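Local coordinates for protein precorrin-6Y C5,15-methyltransferase (Decarboxylating) (Geobacter metallireducens, PDB 3E05) that probably methylates and decarboxylates a precorrin with S-adenosylmethionine, as the C-terminal domain of a bifunctional enzyme of adenosylcobalamin biosynthesis, at residues L38-A49 and L61-E71; V28-R37 and E135-V143. One frame throughout, in Å; residues are numbered along the deposited sequence.

Contact 1 of 2, residues L38-A49 and L61-E71; sequences LQDDLVMWDIGA and LMPNGRIFALE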
loop_
_atom_site.group_PDB
_atom_site.type_symbol
_atom_site.label_atom_id
_atom_site.label_comp_id
_atom_site.label_asym_id
_atom_site.label_seq_id
_atom_site.Cartn_x
_atom_site.Cartn_y
_atom_site.Cartn_z
ATOM N N LEU D 38 -20.019 8.438 14.254
ATOM C CA LEU D 38 -21.275 7.996 14.843
ATOM C C LEU D 38 -21.386 8.362 16.320
ATOM O O LEU D 38 -20.404 8.370 17.053
ATOM C CB LEU D 38 -21.439 6.479 14.667
ATOM C CG LEU D 38 -21.472 5.932 13.226
ATOM C CD1 LEU D 38 -21.756 4.423 13.253
ATOM C CD2 LEU D 38 -22.473 6.642 12.340
ATOM N N GLN D 39 -22.597 8.687 16.742
ATOM C CA GLN D 39 -22.916 8.798 18.156
ATOM C C GLN D 39 -24.315 8.224 18.305
ATOM O O GLN D 39 -25.032 8.118 17.319
ATOM C CB GLN D 39 -22.824 10.247 18.650
ATOM C CG GLN D 39 -23.416 11.289 17.734
ATOM C CD GLN D 39 -23.057 12.712 18.151
ATOM O OE1 GLN D 39 -21.974 13.218 17.842
ATOM N NE2 GLN D 39 -23.976 13.366 18.849
ATOM N N ASP D 40 -24.707 7.851 19.520
ATOM C CA ASP D 40 -26.009 7.224 19.729
ATOM C C ASP D 40 -27.176 8.167 19.357
ATOM O O ASP D 40 -26.987 9.376 19.265
ATOM C CB ASP D 40 -26.127 6.697 21.164
ATOM C CG ASP D 40 -27.046 5.493 21.266
ATOM O OD1 ASP D 40 -27.620 5.086 20.235
ATOM O OD2 ASP D 40 -27.195 4.946 22.377
ATOM N N ASP D 41 -28.341 7.581 19.067
ATOM C CA ASP D 41 -29.600 8.299 18.765
ATOM C C ASP D 41 -29.703 8.932 17.376
ATOM O O ASP D 41 -30.703 9.594 17.088
ATOM C CB ASP D 41 -29.951 9.357 19.833
ATOM C CG ASP D 41 -30.052 8.779 21.231
ATOM O OD1 ASP D 41 -30.821 7.816 21.438
ATOM O OD2 ASP D 41 -29.374 9.310 22.132
ATOM N N LEU D 42 -28.701 8.737 16.514
ATOM C CA LEU D 42 -28.748 9.336 15.167
ATOM C C LEU D 42 -29.528 8.480 14.185
ATOM O O LEU D 42 -29.722 7.292 14.399
ATOM C CB LEU D 42 -27.341 9.583 14.607
ATOM C CG LEU D 42 -26.399 10.559 15.328
ATOM C CD1 LEU D 42 -25.160 10.784 14.483
ATOM C CD2 LEU D 42 -27.062 11.891 15.630
ATOM N N VAL D 43 -29.957 9.091 13.091
ATOM C CA VAL D 43 -30.557 8.353 11.999
ATOM C C VAL D 43 -29.531 8.221 10.867
ATOM O O VAL D 43 -28.960 9.219 10.429
ATOM C CB VAL D 43 -31.863 9.020 11.484
ATOM C CG1 VAL D 43 -32.362 8.359 10.179
ATOM C CG2 VAL D 43 -32.953 8.956 12.564
ATOM N N MET D 44 -29.313 6.983 10.424
ATOM C CA MET D 44 -28.375 6.677 9.357
ATOM C C MET D 44 -29.074 6.000 8.175
ATOM O O MET D 44 -29.874 5.094 8.364
ATOM C CB MET D 44 -27.265 5.777 9.911
ATOM C CG MET D 44 -26.204 5.302 8.890
ATOM S SD MET D 44 -24.884 4.387 9.730
ATOM C CE MET D 44 -24.584 3.157 8.490
ATOM N N TRP D 45 -28.770 6.442 6.954
ATOM C CA TRP D 45 -29.117 5.665 5.761
ATOM C C TRP D 45 -27.900 4.863 5.254
ATOM O O TRP D 45 -26.805 5.421 5.147
ATOM C CB TRP D 45 -29.570 6.585 4.629
ATOM C CG TRP D 45 -30.796 7.446 4.872
ATOM C CD1 TRP D 45 -31.689 7.366 5.911
ATOM C CD2 TRP D 45 -31.281 8.479 4.008
ATOM N NE1 TRP D 45 -32.680 8.320 5.762
ATOM C CE2 TRP D 45 -32.464 9.000 4.592
ATOM C CE3 TRP D 45 -30.825 9.024 2.803
ATOM C CZ2 TRP D 45 -33.193 10.046 4.011
ATOM C CZ3 TRP D 45 -31.552 10.077 2.227
ATOM C CH2 TRP D 45 -32.720 10.565 2.829
ATOM N N ASP D 46 -28.095 3.579 4.946
ATOM C CA ASP D 46 -27.076 2.755 4.308
ATOM C C ASP D 46 -27.617 2.403 2.913
ATOM O O ASP D 46 -28.411 1.467 2.748
ATOM C CB ASP D 46 -26.776 1.519 5.172
ATOM C CG ASP D 46 -25.778 0.540 4.546
ATOM O OD1 ASP D 46 -25.247 0.742 3.421
ATOM O OD2 ASP D 46 -25.507 -0.475 5.225
ATOM N N ILE D 47 -27.190 3.186 1.921
ATOM C CA ILE D 47 -27.629 3.013 0.537
ATOM C C ILE D 47 -26.789 1.998 -0.239
ATOM O O ILE D 47 -25.571 2.176 -0.399
ATOM C CB ILE D 47 -27.664 4.359 -0.198
ATOM C CG1 ILE D 47 -28.622 5.316 0.526
ATOM C CG2 ILE D 47 -28.077 4.167 -1.677
ATOM C CD1 ILE D 47 -28.492 6.754 0.109
ATOM N N GLY D 48 -27.447 0.938 -0.710
ATOM C CA GLY D 48 -26.776 -0.177 -1.370
ATOM C C GLY D 48 -26.120 -1.032 -0.307
ATOM O O GLY D 48 -24.899 -1.231 -0.320
ATOM N N ALA D 49 -26.936 -1.553 0.605
ATOM C CA ALA D 49 -26.434 -2.193 1.835
ATOM C C ALA D 49 -25.629 -3.476 1.631
ATOM O O ALA D 49 -24.746 -3.788 2.440
ATOM C CB ALA D 49 -27.554 -2.400 2.835
ATOM N N LEU D 61 -22.927 0.342 17.520
ATOM C CA LEU D 61 -22.352 1.609 17.985
ATOM C C LEU D 61 -23.417 2.638 18.324
ATOM O O LEU D 61 -23.151 3.596 19.063
ATOM C CB LEU D 61 -21.426 2.212 16.922
ATOM C CG LEU D 61 -20.161 1.471 16.465
ATOM C CD1 LEU D 61 -19.525 2.184 15.271
ATOM C CD2 LEU D 61 -19.187 1.386 17.567
ATOM N N MET D 62 -24.610 2.461 17.750
ATOM C CA MET D 62 -25.750 3.318 18.045
ATOM C C MET D 62 -26.953 2.464 18.455
ATOM O O MET D 62 -27.889 2.323 17.667
ATOM C CB MET D 62 -26.135 4.173 16.829
ATOM C CG MET D 62 -25.043 5.064 16.281
ATOM S SD MET D 62 -25.609 6.149 14.954
ATOM C CE MET D 62 -26.138 4.982 13.712
ATOM N N PRO D 63 -26.948 1.908 19.689
ATOM C CA PRO D 63 -28.034 0.995 20.098
ATOM C C PRO D 63 -29.415 1.649 20.081
ATOM O O PRO D 63 -30.424 0.980 19.810
ATOM C CB PRO D 63 -27.664 0.613 21.539
ATOM C CG PRO D 63 -26.232 0.983 21.700
ATOM C CD PRO D 63 -25.968 2.112 20.771
ATOM N N ASN D 64 -29.451 2.947 20.353
ATOM C CA ASN D 64 -30.697 3.699 20.343
ATOM C C ASN D 64 -30.887 4.562 19.099
ATOM O O ASN D 64 -31.871 5.303 19.001
ATOM C CB ASN D 64 -30.822 4.528 21.625
ATOM C CG ASN D 64 -30.801 3.669 22.871
ATOM O OD1 ASN D 64 -31.745 2.920 23.142
ATOM N ND2 ASN D 64 -29.722 3.765 23.634
ATOM N N GLY D 65 -29.957 4.456 18.147
ATOM C CA GLY D 65 -30.123 5.082 16.838
ATOM C C GLY D 65 -31.064 4.299 15.936
ATOM O O GLY D 65 -31.487 3.193 16.287
ATOM N N ARG D 66 -31.389 4.868 14.773
ATOM C CA ARG D 66 -32.187 4.172 13.755
ATOM C C ARG D 66 -31.452 4.106 12.423
ATOM O O ARG D 66 -31.071 5.132 11.862
ATOM C CB ARG D 66 -33.552 4.842 13.551
ATOM C CG ARG D 66 -34.477 4.774 14.784
ATOM C CD ARG D 66 -35.831 5.398 14.503
ATOM N NE ARG D 66 -35.749 6.849 14.385
ATOM C CZ ARG D 66 -36.684 7.614 13.825
ATOM N NH1 ARG D 66 -37.779 7.066 13.312
ATOM N NH2 ARG D 66 -36.514 8.931 13.769
ATOM N N ILE D 67 -31.282 2.891 11.917
ATOM C CA ILE D 67 -30.551 2.655 10.668
ATOM C C ILE D 67 -31.476 2.082 9.601
ATOM O O ILE D 67 -32.243 1.156 9.862
ATOM C CB ILE D 67 -29.313 1.741 10.909
ATOM C CG1 ILE D 67 -28.314 2.430 11.844
ATOM C CG2 ILE D 67 -28.616 1.380 9.614
ATOM C CD1 ILE D 67 -28.326 1.917 13.228
ATOM N N PHE D 68 -31.407 2.650 8.401
ATOM C CA PHE D 68 -32.232 2.212 7.284
ATOM C C PHE D 68 -31.330 1.740 6.155
ATOM O O PHE D 68 -30.538 2.520 5.616
ATOM C CB PHE D 68 -33.165 3.345 6.843
ATOM C CG PHE D 68 -34.092 3.803 7.940
ATOM C CD1 PHE D 68 -35.320 3.167 8.134
ATOM C CD2 PHE D 68 -33.728 4.845 8.794
ATOM C CE1 PHE D 68 -36.175 3.561 9.164
ATOM C CE2 PHE D 68 -34.572 5.243 9.823
ATOM C CZ PHE D 68 -35.802 4.596 10.006
ATOM N N ALA D 69 -31.451 0.455 5.844
ATOM C CA ALA D 69 -30.592 -0.237 4.893
ATOM C C ALA D 69 -31.348 -0.516 3.604
ATOM O O ALA D 69 -32.258 -1.363 3.569
ATOM C CB ALA D 69 -30.083 -1.538 5.513
ATOM N N LEU D 70 -30.969 0.211 2.552
ATOM C CA LEU D 70 -31.631 0.137 1.258
ATOM C C LEU D 70 -30.882 -0.768 0.295
ATOM O O LEU D 70 -29.670 -0.607 0.090
ATOM C CB LEU D 70 -31.783 1.528 0.645
ATOM C CG LEU D 70 -33.022 2.320 1.054
ATOM C CD1 LEU D 70 -32.813 2.983 2.395
ATOM C CD2 LEU D 70 -33.319 3.364 -0.002
ATOM N N GLU D 71 -31.607 -1.709 -0.308
ATOM C CA GLU D 71 -31.016 -2.663 -1.244
ATOM C C GLU D 71 -32.008 -3.066 -2.330
ATOM O O GLU D 71 -33.157 -3.398 -2.034
ATOM C CB GLU D 71 -30.486 -3.886 -0.487
ATOM C CG GLU D 71 -29.876 -5.011 -1.343
ATOM C CD GLU D 71 -28.749 -4.531 -2.241
ATOM O OE1 GLU D 71 -27.754 -3.986 -1.731
ATOM O OE2 GLU D 71 -28.869 -4.690 -3.472
#

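Contact 2 of 2, residues V28-R37 and E135-V143; sequences VRAVTLSKLR and EGVIVLNAV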
loop_
_atom_site.group_PDB
_atom_site.type_symbol
_atom_site.label_atom_id
_atom_site.label_comp_id
_atom_site.label_asym_id
_atom_site.label_seq_id
_atom_site.Cartn_x
_atom_site.Cartn_y
_atom_site.Cartn_z
ATOM N N VAL D 28 -11.636 -2.208 6.557
ATOM C CA VAL D 28 -12.209 -1.074 5.836
ATOM C C VAL D 28 -13.562 -0.664 6.462
ATOM O O VAL D 28 -13.863 0.505 6.573
ATOM C CB VAL D 28 -12.320 -1.392 4.320
ATOM C CG1 VAL D 28 -13.333 -0.496 3.628
ATOM C CG2 VAL D 28 -10.949 -1.250 3.652
ATOM N N ARG D 29 -14.337 -1.644 6.901
ATOM C CA ARG D 29 -15.583 -1.385 7.618
ATOM C C ARG D 29 -15.331 -0.534 8.866
ATOM O O ARG D 29 -16.021 0.424 9.091
ATOM C CB ARG D 29 -16.248 -2.707 8.007
ATOM C CG ARG D 29 -17.713 -2.594 8.404
ATOM C CD ARG D 29 -18.216 -3.948 8.910
ATOM N NE ARG D 29 -17.943 -5.034 7.968
ATOM C CZ ARG D 29 -17.550 -6.260 8.318
ATOM N NH1 ARG D 29 -17.376 -6.576 9.595
ATOM N NH2 ARG D 29 -17.314 -7.181 7.388
ATOM N N ALA D 30 -14.350 -0.920 9.675
ATOM C CA ALA D 30 -13.978 -0.172 10.887
ATOM C C ALA D 30 -13.595 1.269 10.552
ATOM O O ALA D 30 -14.108 2.196 11.165
ATOM C CB ALA D 30 -12.847 -0.861 11.622
ATOM N N VAL D 31 -12.727 1.458 9.550
ATOM C CA VAL D 31 -12.343 2.817 9.119
ATOM C C VAL D 31 -13.573 3.614 8.629
ATOM O O VAL D 31 -13.721 4.795 8.950
ATOM C CB VAL D 31 -11.272 2.785 7.982
ATOM C CG1 VAL D 31 -10.805 4.202 7.640
ATOM C CG2 VAL D 31 -10.072 1.923 8.388
ATOM N N THR D 32 -14.450 2.949 7.891
ATOM C CA THR D 32 -15.702 3.571 7.375
ATOM C C THR D 32 -16.581 4.085 8.533
ATOM O O THR D 32 -17.025 5.247 8.526
ATOM C CB THR D 32 -16.474 2.574 6.490
ATOM O OG1 THR D 32 -15.692 2.252 5.343
ATOM C CG2 THR D 32 -17.830 3.118 6.024
ATOM N N LEU D 33 -16.771 3.241 9.540
ATOM C CA LEU D 33 -17.548 3.591 10.748
ATOM C C LEU D 33 -16.918 4.742 11.524
ATOM O O LEU D 33 -17.622 5.639 11.958
ATOM C CB LEU D 33 -17.705 2.361 11.636
ATOM C CG LEU D 33 -18.623 1.286 11.041
ATOM C CD1 LEU D 33 -18.378 -0.014 11.738
ATOM C CD2 LEU D 33 -20.092 1.703 11.054
ATOM N N SER D 34 -15.587 4.719 11.660
ATOM C CA SER D 34 -14.800 5.842 12.171
ATOM C C SER D 34 -15.084 7.144 11.417
ATOM O O SER D 34 -15.396 8.162 12.032
ATOM C CB SER D 34 -13.299 5.514 12.080
ATOM O OG SER D 34 -12.554 6.223 13.042
ATOM N N LYS D 35 -14.999 7.086 10.093
ATOM C CA LYS D 35 -15.213 8.257 9.241
ATOM C C LYS D 35 -16.665 8.765 9.327
ATOM O O LYS D 35 -16.929 9.960 9.158
ATOM C CB LYS D 35 -14.844 7.946 7.777
ATOM C CG LYS D 35 -13.319 7.711 7.504
ATOM C CD LYS D 35 -12.435 8.886 7.924
ATOM C CE LYS D 35 -10.951 8.539 7.710
ATOM N NZ LYS D 35 -10.076 9.661 8.051
ATOM N N LEU D 36 -17.599 7.859 9.606
ATOM C CA LEU D 36 -19.007 8.250 9.773
ATOM C C LEU D 36 -19.295 9.088 11.031
ATOM O O LEU D 36 -20.375 9.667 11.134
ATOM C CB LEU D 36 -19.923 7.035 9.728
ATOM C CG LEU D 36 -20.255 6.509 8.323
ATOM C CD1 LEU D 36 -20.700 5.066 8.367
ATOM C CD2 LEU D 36 -21.345 7.393 7.679
ATOM N N ARG D 37 -18.340 9.145 11.963
ATOM C CA ARG D 37 -18.454 9.952 13.195
ATOM C C ARG D 37 -19.788 9.695 13.912
ATOM O O ARG D 37 -20.592 10.607 14.101
ATOM C CB ARG D 37 -18.297 11.449 12.898
ATOM C CG ARG D 37 -16.901 11.890 12.528
ATOM C CD ARG D 37 -16.913 13.308 11.967
ATOM N NE ARG D 37 -17.671 14.235 12.802
ATOM C CZ ARG D 37 -18.159 15.402 12.385
ATOM N NH1 ARG D 37 -17.978 15.801 11.127
ATOM N NH2 ARG D 37 -18.837 16.170 13.232
ATOM N N GLU D 135 -24.873 19.410 10.594
ATOM C CA GLU D 135 -23.725 18.624 11.082
ATOM C C GLU D 135 -23.724 17.174 10.568
ATOM O O GLU D 135 -23.127 16.283 11.185
ATOM C CB GLU D 135 -23.631 18.650 12.612
ATOM C CG GLU D 135 -23.458 20.027 13.222
ATOM C CD GLU D 135 -23.464 19.973 14.734
ATOM O OE1 GLU D 135 -24.540 19.723 15.321
ATOM O OE2 GLU D 135 -22.391 20.173 15.341
ATOM N N GLY D 136 -24.374 16.955 9.426
ATOM C CA GLY D 136 -24.424 15.633 8.797
ATOM C C GLY D 136 -23.071 15.211 8.232
ATOM O O GLY D 136 -22.201 16.043 8.028
ATOM N N VAL D 137 -22.903 13.911 8.006
ATOM C CA VAL D 137 -21.696 13.342 7.386
ATOM C C VAL D 137 -22.144 12.340 6.329
ATOM O O VAL D 137 -23.006 11.504 6.596
ATOM C CB VAL D 137 -20.747 12.618 8.421
ATOM C CG1 VAL D 137 -19.446 12.071 7.737
ATOM C CG2 VAL D 137 -20.403 13.527 9.595
ATOM N N ILE D 138 -21.586 12.448 5.122
ATOM C CA ILE D 138 -21.759 11.428 4.085
ATOM C C ILE D 138 -20.428 10.698 3.883
ATOM O O ILE D 138 -19.382 11.337 3.753
ATOM C CB ILE D 138 -22.186 12.033 2.733
ATOM C CG1 ILE D 138 -23.450 12.899 2.882
ATOM C CG2 ILE D 138 -22.388 10.939 1.678
ATOM C CD1 ILE D 138 -23.655 13.851 1.723
ATOM N N VAL D 139 -20.482 9.375 3.838
ATOM C CA VAL D 139 -19.310 8.544 3.525
ATOM C C VAL D 139 -19.667 7.614 2.358
ATOM O O VAL D 139 -20.794 7.108 2.254
ATOM C CB VAL D 139 -18.797 7.792 4.776
ATOM C CG1 VAL D 139 -17.602 6.822 4.446
ATOM C CG2 VAL D 139 -18.379 8.804 5.853
ATOM N N LEU D 140 -18.719 7.459 1.440
ATOM C CA LEU D 140 -18.864 6.518 0.331
ATOM C C LEU D 140 -17.604 5.711 0.212
ATOM O O LEU D 140 -16.506 6.223 0.403
ATOM C CB LEU D 140 -19.079 7.210 -1.016
ATOM C CG LEU D 140 -20.100 8.304 -1.249
ATOM C CD1 LEU D 140 -19.480 9.631 -0.915
ATOM C CD2 LEU D 140 -20.523 8.266 -2.703
ATOM N N ASN D 141 -17.763 4.429 -0.101
ATOM C CA ASN D 141 -16.604 3.595 -0.425
ATOM C C ASN D 141 -16.564 3.353 -1.930
ATOM O O ASN D 141 -17.516 2.824 -2.525
ATOM C CB ASN D 141 -16.626 2.264 0.328
ATOM C CG ASN D 141 -16.258 2.401 1.817
ATOM O OD1 ASN D 141 -16.175 1.400 2.509
ATOM N ND2 ASN D 141 -16.013 3.610 2.287
ATOM N N ALA D 142 -15.474 3.768 -2.558
ATOM C CA ALA D 142 -15.348 3.631 -4.011
ATOM C C ALA D 142 -14.207 2.684 -4.325
ATOM O O ALA D 142 -13.143 2.806 -3.725
ATOM C CB ALA D 142 -15.091 4.970 -4.627
ATOM N N VAL D 143 -14.398 1.784 -5.290
ATOM C CA VAL D 143 -13.301 0.913 -5.747
ATOM C C VAL D 143 -12.915 1.143 -7.230
ATOM O O VAL D 143 -11.858 0.721 -7.694
ATOM C CB VAL D 143 -13.587 -0.591 -5.405
ATOM C CG1 VAL D 143 -14.600 -1.201 -6.348
ATOM C CG2 VAL D 143 -12.304 -1.418 -5.419
#

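Contact 1 of 2, residues L38-A49 and L61-E71
Asp40 meets the turn Met62–Gly65 with both carboxylate oxygens. OD1 takes the amide N of Asn64 on its syn lone pair at 2.8 Å, while the amide of Asp41 reaches the same oxygen from above the carboxylate plane; OD2 accepts Asn64 ND2 at 3.1 Å. The carboxylate gets there because CG stands anti to the backbone N (chi1 -151°), and these bonds fix its rotation.

From Leu42 onward the backbones pair as parallel strands. Asp46 N to Phe68 O is short, 2.7 Å, and nearly straight at 176°. At the far end Leu70 O is gripped twice, by Gly48 N and Ala49 N from opposite faces of its carbonyl plane, just where the chain leaves the strand with positive phi at Gly48.

Apolar contacts line both faces. With Val43 and Trp45, Phe68 lies on one: Val43 CG1 touches the edge of its ring, 3.8 Å from CE2. On the other, Met44 CB sits 4.0 Å from both Ile67 CG1 and Met62 CE, the Met62 chain bending at chi3 (-61°).

Strands 43-47 and 66-71, joined through helix 53-61, form a beta-alpha-beta unit. That helix packs on Met44, Ile67 and Ala69, Ser55 bonds Asp46 OD2, and strand 111-114 pairs with the other edge of 43-47.

Contact 2 of 2, residues V28-R37 and E135-V143
The guanidinium of Arg37 lays one face on Val137, whose CG2 approaches NH1 to 3.7 Å, the two side chains crossing at about a right angle. The other flat group, the Asn141 amide, presents its oxygen to the helix: Val28 CG1 lies 3.6 Å from OD1, the two side chains running antiparallel past one another. Thr32 approaches from the opposite direction, with OG1 3.0 Å from Asn141 OD1. Thr32 OG1 is also 2.8 Å from Val28 O, and its single proton can serve either acceptor. At the other end of the amide ND2 makes a weak bond to Leu140 O.

Between the Arg37 and Asn141 ends the contact is aliphatic. Val139 is the middle piece: CG2 meets Leu36 CD2 at 3.8 Å, and CG1, set anti to the backbone N (chi1 176°), reaches Thr32 CG2 at 4.0 Å. Leu36 and Val139 cross at a slant. Val137 CG1 packs 3.6 Å from Lys35 O, close to where the helix gives way to the positive-phi residue Arg37. The ammonium of Lys35 leads away from the strand, to salt bridges with Glu163 and with Glu27 of the second subunit.

The 28-35 part of helix 26-35 runs against strand 137-142 at 159°, nearly antiparallel, with their axes 9.0 Å apart. Such a helix layered on a central parallel strand, beside 111-114, is characteristic of the three-layer alpha/beta/alpha Rossmann-like fold of class I S-adenosylmethionine-dependent methyltransferases, here with strand order 3-2-1-4-5-7-6.

Overall arrangement
Both contacts belong to the same seven-stranded sheet, with strand 111-114 between 43-47 and 137-142. Contact 1 joins two adjacent strands, mainly by backbone hydrogen bonds, and runs from a buried centre to a solvent-facing turn where a carboxylate does the polar work. Contact 2 is the more buried and brings residues far apart in sequence together; it sets a helix on the sheet through aliphatic side chains and has no backbone bond across it. Helix 26-35 and strand 43-47 follow each other in the chain, and Leu33 of contact 2 packs against Leu38 and Leu61 of contact 1. Both also reach the second subunit.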